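Local structure of small ribosomal subunit biogenesis GTPase RsgA (Thermotoga maritima, 1U0L) at residues Arg10-Ile14 / Glu26-Thr30; Asp86-Leu90 / Leu163-Leu167. The protein is a circularly permuted, zinc-binding GTPase that probably assists late maturation of the 30S ribosomal subunit, hydrolysing GTP slowly until the subunit stimulates it. All coordinates share one frame; numbering follows the deposited sequence.

Interaction 1 (Arg10-Ile14 / Glu26-Thr30); sequences RRRGI and EDEET
In the beta hairpin of strands 11-19 and 22-27, in the N-terminal domain, Ile-14 faces Glu-26 as an antiparallel hydrogen-bonded pair. Ile-14 N gives its hydrogen to Glu-26 O (2.9 Å), and Glu-26 N returns one to Ile-14 O. Gly-13 and Asp-27 follow as a non-hydrogen-bonded pair, CA to CA 4.4 Å. One further bond, Glu-28 N to Arg-12 O (2.9 Å), carries the pairing just past the end of strand 22-27.

Beyond it, charge takes over. The Arg-11 chain bends at chi3 (112°) and brings its guanidinium up to two acids. Asp-27 lies over one face, its OD1 2.6 Å from Arg-11 NH1 in a salt bridge; Glu-29 comes to the edge, its OE1 accepting from Arg-11 NH2 at 3.1 Å through the anti lone pair, a little out of the guanidinium plane. Both carboxylates stand steeply to that plane. Arg-12 and Glu-28 run side by side, joined by a long ion pair, NE to OE1 3.9 Å. The Glu-26 carboxylate leads away to Tyr-224, while strand 54-58 pairs with 11-19 through Arg-11 and Gly-13. This is the open end of an antiparallel hairpin in an OB-fold domain.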
loop_
_atom_site.group_PDB
_atom_site.type_symbol
_atom_site.label_atom_id
_atom_site.label_comp_id
_atom_site.label_asym_id
_atom_site.label_seq_id
_atom_site.Cartn_x
_atom_site.Cartn_y
_atom_site.Cartn_z
ATOM N N ARG A 10 22.256 21.642 -10.329
ATOM C CA ARG A 10 21.388 20.468 -10.259
ATOM C C ARG A 10 21.509 19.668 -8.959
ATOM O O ARG A 10 22.587 19.183 -8.611
ATOM C CB ARG A 10 21.690 19.532 -11.436
ATOM C CG ARG A 10 21.100 19.946 -12.775
ATOM C CD ARG A 10 19.673 19.445 -12.914
ATOM N NE ARG A 10 19.171 19.546 -14.283
ATOM C CZ ARG A 10 18.980 20.691 -14.932
ATOM N NH1 ARG A 10 19.251 21.847 -14.338
ATOM N NH2 ARG A 10 18.513 20.683 -16.174
ATOM N N ARG A 11 20.390 19.536 -8.250
ATOM C CA ARG A 11 20.336 18.768 -7.007
ATOM C C ARG A 11 19.118 17.856 -7.036
ATOM O O ARG A 11 18.058 18.238 -7.527
ATOM C CB ARG A 11 20.248 19.685 -5.781
ATOM C CG ARG A 11 21.525 20.441 -5.463
ATOM C CD ARG A 11 21.535 20.912 -4.013
ATOM N NE ARG A 11 22.543 20.220 -3.207
ATOM C CZ ARG A 11 22.544 18.914 -2.944
ATOM N NH1 ARG A 11 21.584 18.131 -3.419
ATOM N NH2 ARG A 11 23.513 18.387 -2.207
ATOM N N ARG A 12 19.278 16.648 -6.510
ATOM C CA ARG A 12 18.197 15.675 -6.483
ATOM C C ARG A 12 17.367 15.806 -5.212
ATOM O O ARG A 12 17.897 16.071 -4.131
ATOM C CB ARG A 12 18.765 14.259 -6.585
ATOM C CG ARG A 12 19.720 14.083 -7.744
ATOM C CD ARG A 12 20.322 12.688 -7.778
ATOM N NE ARG A 12 19.408 11.686 -8.323
ATOM C CZ ARG A 12 18.889 11.725 -9.549
ATOM N NH1 ARG A 12 19.183 12.723 -10.375
ATOM N NH2 ARG A 12 18.090 10.751 -9.958
ATOM N N GLY A 13 16.056 15.620 -5.357
ATOM C CA GLY A 13 15.151 15.705 -4.226
ATOM C C GLY A 13 13.906 14.854 -4.408
ATOM O O GLY A 13 13.633 14.366 -5.508
ATOM N N ILE A 14 13.160 14.665 -3.323
ATOM C CA ILE A 14 11.919 13.890 -3.355
ATOM C C ILE A 14 10.779 14.850 -3.045
ATOM O O ILE A 14 10.853 15.592 -2.069
ATOM C CB ILE A 14 11.885 12.767 -2.277
ATOM C CG1 ILE A 14 13.106 11.848 -2.409
ATOM C CG2 ILE A 14 10.628 11.925 -2.443
ATOM C CD1 ILE A 14 14.398 12.436 -1.882
ATOM N N GLU A 26 12.262 17.938 -0.996
ATOM C CA GLU A 26 13.203 17.708 0.087
ATOM C C GLU A 26 14.507 17.297 -0.565
ATOM O O GLU A 26 14.506 16.511 -1.509
ATOM C CB GLU A 26 12.706 16.596 0.994
ATOM C CG GLU A 26 13.665 16.259 2.107
ATOM C CD GLU A 26 13.079 15.263 3.081
ATOM O OE1 GLU A 26 11.905 15.450 3.470
ATOM O OE2 GLU A 26 13.792 14.309 3.462
ATOM N N ASP A 27 15.619 17.826 -0.067
ATOM C CA ASP A 27 16.927 17.518 -0.643
ATOM C C ASP A 27 17.400 16.096 -0.325
ATOM O O ASP A 27 17.558 15.720 0.834
ATOM C CB ASP A 27 17.954 18.548 -0.161
ATOM C CG ASP A 27 19.293 18.406 -0.846
ATOM O OD1 ASP A 27 19.350 18.594 -2.077
ATOM O OD2 ASP A 27 20.289 18.108 -0.151
ATOM N N GLU A 28 17.623 15.314 -1.375
ATOM C CA GLU A 28 18.068 13.932 -1.244
ATOM C C GLU A 28 19.365 13.804 -0.454
ATOM O O GLU A 28 19.538 12.855 0.311
ATOM C CB GLU A 28 18.254 13.314 -2.632
ATOM C CG GLU A 28 18.807 11.898 -2.628
ATOM C CD GLU A 28 18.972 11.339 -4.031
ATOM O OE1 GLU A 28 17.948 11.158 -4.729
ATOM O OE2 GLU A 28 20.127 11.085 -4.437
ATOM N N GLU A 29 20.278 14.750 -0.657
ATOM C CA GLU A 29 21.562 14.740 0.038
ATOM C C GLU A 29 21.282 14.866 1.532
ATOM O O GLU A 29 20.959 13.885 2.199
ATOM C CB GLU A 29 22.427 15.916 -0.433
ATOM C CG GLU A 29 23.931 15.753 -0.203
ATOM C CD GLU A 29 24.631 15.015 -1.338
ATOM O OE1 GLU A 29 24.559 15.493 -2.491
ATOM O OE2 GLU A 29 25.254 13.961 -1.079
ATOM N N THR A 30 21.406 16.083 2.047
ATOM C CA THR A 30 21.153 16.368 3.456
ATOM C C THR A 30 20.433 17.706 3.452
ATOM O O THR A 30 20.934 18.710 3.958
ATOM C CB THR A 30 22.468 16.506 4.262
ATOM O OG1 THR A 30 23.253 15.319 4.113
ATOM C CG2 THR A 30 22.167 16.725 5.739
#

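Interaction 2 (Asp86-Leu90 / Leu163-Leu167); sequences DQVIL and LKEYL
Ile-89 and Leu-167 make the apolar part of the contact, where strand 87-92 is covered by helix 160-167. Ile-89 CD1 reaches Leu-167 CD2 at 3.5 Å, and the CG1 just behind it lies 3.8 Å from the same methyl, so a single branch of the leucine meets the end of the isoleucine. Leu-163, one turn earlier, adds a looser touch: its CD1 is 4.4 Å from Ile-89 CD1. With CG1 anti to the carbonyl carbon, Ile-89 sends its longer branch toward the helix. Ile-189 of helix 182-189 also packs on both leucines, and Met-174 of the neighbouring strand 171-175 touches Ile-89.

The axes of 87-90 and 163-167 run nearly antiparallel, 157° apart in direction and 10.7 Å apart at closest approach. Such packing of a helix on a largely parallel sheet belongs to the alpha/beta P-loop GTPase fold, here circularly permuted. Strand 87-92 lies inside that sheet, paired with 117-122 and 171-175. The side chain of Ile-89 is about 10 Å from the bound GDP and about 7 Å from that of Lys-182, a residue inferred to bind GTP.

The polar part belongs to Gln-87 and Tyr-166. An extended chain, with CD anti to CA (chi2 -176°), carries the glutamine amide across to the last turn of the helix, close to the backbone carbonyl of Tyr-166. The two side chains cross at about a right angle, and the amide plane is turned 30° from the ring plane. Tyr-166 meets the amide with its CB, while its hydroxyl end leads away; Val-119 of strand 117-122 also touches this side chain.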
loop_
_atom_site.group_PDB
_atom_site.type_symbol
_atom_site.label_atom_id
_atom_site.label_comp_id
_atom_site.label_asym_id
_atom_site.label_seq_id
_atom_site.Cartn_x
_atom_site.Cartn_y
_atom_site.Cartn_z
ATOM N N ASP A 86 6.702 1.843 -2.122
ATOM C CA ASP A 86 7.267 0.498 -2.006
ATOM C C ASP A 86 6.343 -0.401 -1.208
ATOM O O ASP A 86 6.016 -1.498 -1.639
ATOM C CB ASP A 86 8.608 0.498 -1.274
ATOM C CG ASP A 86 9.493 1.648 -1.661
ATOM O OD1 ASP A 86 9.610 1.916 -2.873
ATOM O OD2 ASP A 86 10.082 2.275 -0.752
ATOM N N GLN A 87 5.932 0.064 -0.031
ATOM C CA GLN A 87 5.085 -0.738 0.842
ATOM C C GLN A 87 3.684 -0.293 1.157
ATOM O O GLN A 87 3.339 0.891 1.143
ATOM C CB GLN A 87 5.755 -0.968 2.192
ATOM C CG GLN A 87 6.803 -2.022 2.200
ATOM C CD GLN A 87 7.354 -2.246 3.581
ATOM O OE1 GLN A 87 7.640 -1.293 4.305
ATOM N NE2 GLN A 87 7.518 -3.508 3.956
ATOM N N VAL A 88 2.902 -1.309 1.493
ATOM C CA VAL A 88 1.527 -1.181 1.899
ATOM C C VAL A 88 1.523 -1.817 3.267
ATOM O O VAL A 88 1.896 -2.987 3.410
ATOM C CB VAL A 88 0.608 -1.993 1.020
ATOM C CG1 VAL A 88 -0.786 -1.994 1.615
ATOM C CG2 VAL A 88 0.607 -1.424 -0.380
ATOM N N ILE A 89 1.159 -1.044 4.284
ATOM C CA ILE A 89 1.083 -1.587 5.634
ATOM C C ILE A 89 -0.395 -1.831 5.785
ATOM O O ILE A 89 -1.185 -0.887 5.870
ATOM C CB ILE A 89 1.527 -0.589 6.672
ATOM C CG1 ILE A 89 2.962 -0.141 6.385
ATOM C CG2 ILE A 89 1.409 -1.217 8.042
ATOM C CD1 ILE A 89 4.012 -1.248 6.522
ATOM N N LEU A 90 -0.766 -3.103 5.776
ATOM C CA LEU A 90 -2.165 -3.479 5.866
ATOM C C LEU A 90 -2.559 -3.738 7.308
ATOM O O LEU A 90 -2.253 -4.790 7.868
ATOM C CB LEU A 90 -2.423 -4.723 5.012
ATOM C CG LEU A 90 -3.725 -4.716 4.206
ATOM C CD1 LEU A 90 -4.027 -6.123 3.605
ATOM C CD2 LEU A 90 -4.836 -4.264 5.126
ATOM N N LEU A 163 7.808 -3.509 13.783
ATOM C CA LEU A 163 7.214 -2.908 12.599
ATOM C C LEU A 163 8.076 -1.768 12.084
ATOM O O LEU A 163 8.097 -1.486 10.884
ATOM C CB LEU A 163 5.800 -2.405 12.896
ATOM C CG LEU A 163 5.068 -1.717 11.732
ATOM C CD1 LEU A 163 4.840 -2.728 10.613
ATOM C CD2 LEU A 163 3.750 -1.119 12.206
ATOM N N LYS A 164 8.781 -1.101 12.992
ATOM C CA LYS A 164 9.665 -0.014 12.596
ATOM C C LYS A 164 10.697 -0.621 11.661
ATOM O O LYS A 164 11.193 0.031 10.746
ATOM C CB LYS A 164 10.379 0.568 13.808
ATOM C CG LYS A 164 9.740 1.806 14.389
ATOM C CD LYS A 164 10.395 2.146 15.718
ATOM C CE LYS A 164 9.706 3.305 16.399
ATOM N NZ LYS A 164 10.120 3.376 17.825
ATOM N N GLU A 165 11.002 -1.889 11.887
ATOM C CA GLU A 165 11.981 -2.557 11.061
ATOM C C GLU A 165 11.619 -2.621 9.581
ATOM O O GLU A 165 12.512 -2.618 8.749
ATOM C CB GLU A 165 12.260 -3.958 11.594
ATOM C CG GLU A 165 13.721 -4.305 11.510
ATOM C CD GLU A 165 14.597 -3.174 12.041
ATOM O OE1 GLU A 165 14.502 -2.871 13.253
ATOM O OE2 GLU A 165 15.371 -2.585 11.243
ATOM N N TYR A 166 10.334 -2.674 9.239
ATOM C CA TYR A 166 9.953 -2.732 7.826
ATOM C C TYR A 166 9.805 -1.359 7.213
ATOM O O TYR A 166 9.944 -1.204 6.003
ATOM C CB TYR A 166 8.612 -3.431 7.595
ATOM C CG TYR A 166 8.539 -4.867 7.989
ATOM C CD1 TYR A 166 8.345 -5.233 9.314
ATOM C CD2 TYR A 166 8.684 -5.870 7.041
ATOM C CE1 TYR A 166 8.301 -6.571 9.686
ATOM C CE2 TYR A 166 8.647 -7.211 7.401
ATOM C CZ TYR A 166 8.459 -7.550 8.727
ATOM O OH TYR A 166 8.459 -8.862 9.106
ATOM N N LEU A 167 9.483 -0.368 8.033
ATOM C CA LEU A 167 9.279 0.971 7.518
ATOM C C LEU A 167 10.579 1.660 7.150
ATOM O O LEU A 167 10.603 2.512 6.263
ATOM C CB LEU A 167 8.509 1.799 8.541
ATOM C CG LEU A 167 7.141 1.217 8.898
ATOM C CD1 LEU A 167 6.513 2.068 9.996
ATOM C CD2 LEU A 167 6.252 1.165 7.655
#

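In the fold
Interaction 1 and interaction 2 lie in different domains, their centres 23 Å apart and their nearest atoms about 10 Å apart. The first joins neighbouring strands of the N-terminal domain. Backbone hydrogen bonds hold its buried part, and ion pairs gather at its more exposed end. The second brings together a strand and a helix far apart in sequence within the GTPase domain; every touching residue is buried or partly so, and aliphatic packing slightly outweighs the meeting of Gln-87 with Tyr-166. The domains nevertheless meet close by: Glu-26 makes a salt bridge to Lys-218 and a hydrogen bond to Tyr-224, on the outermost strand 216-218 and its neighbour 224-226 of the sheet that includes strand 87-92.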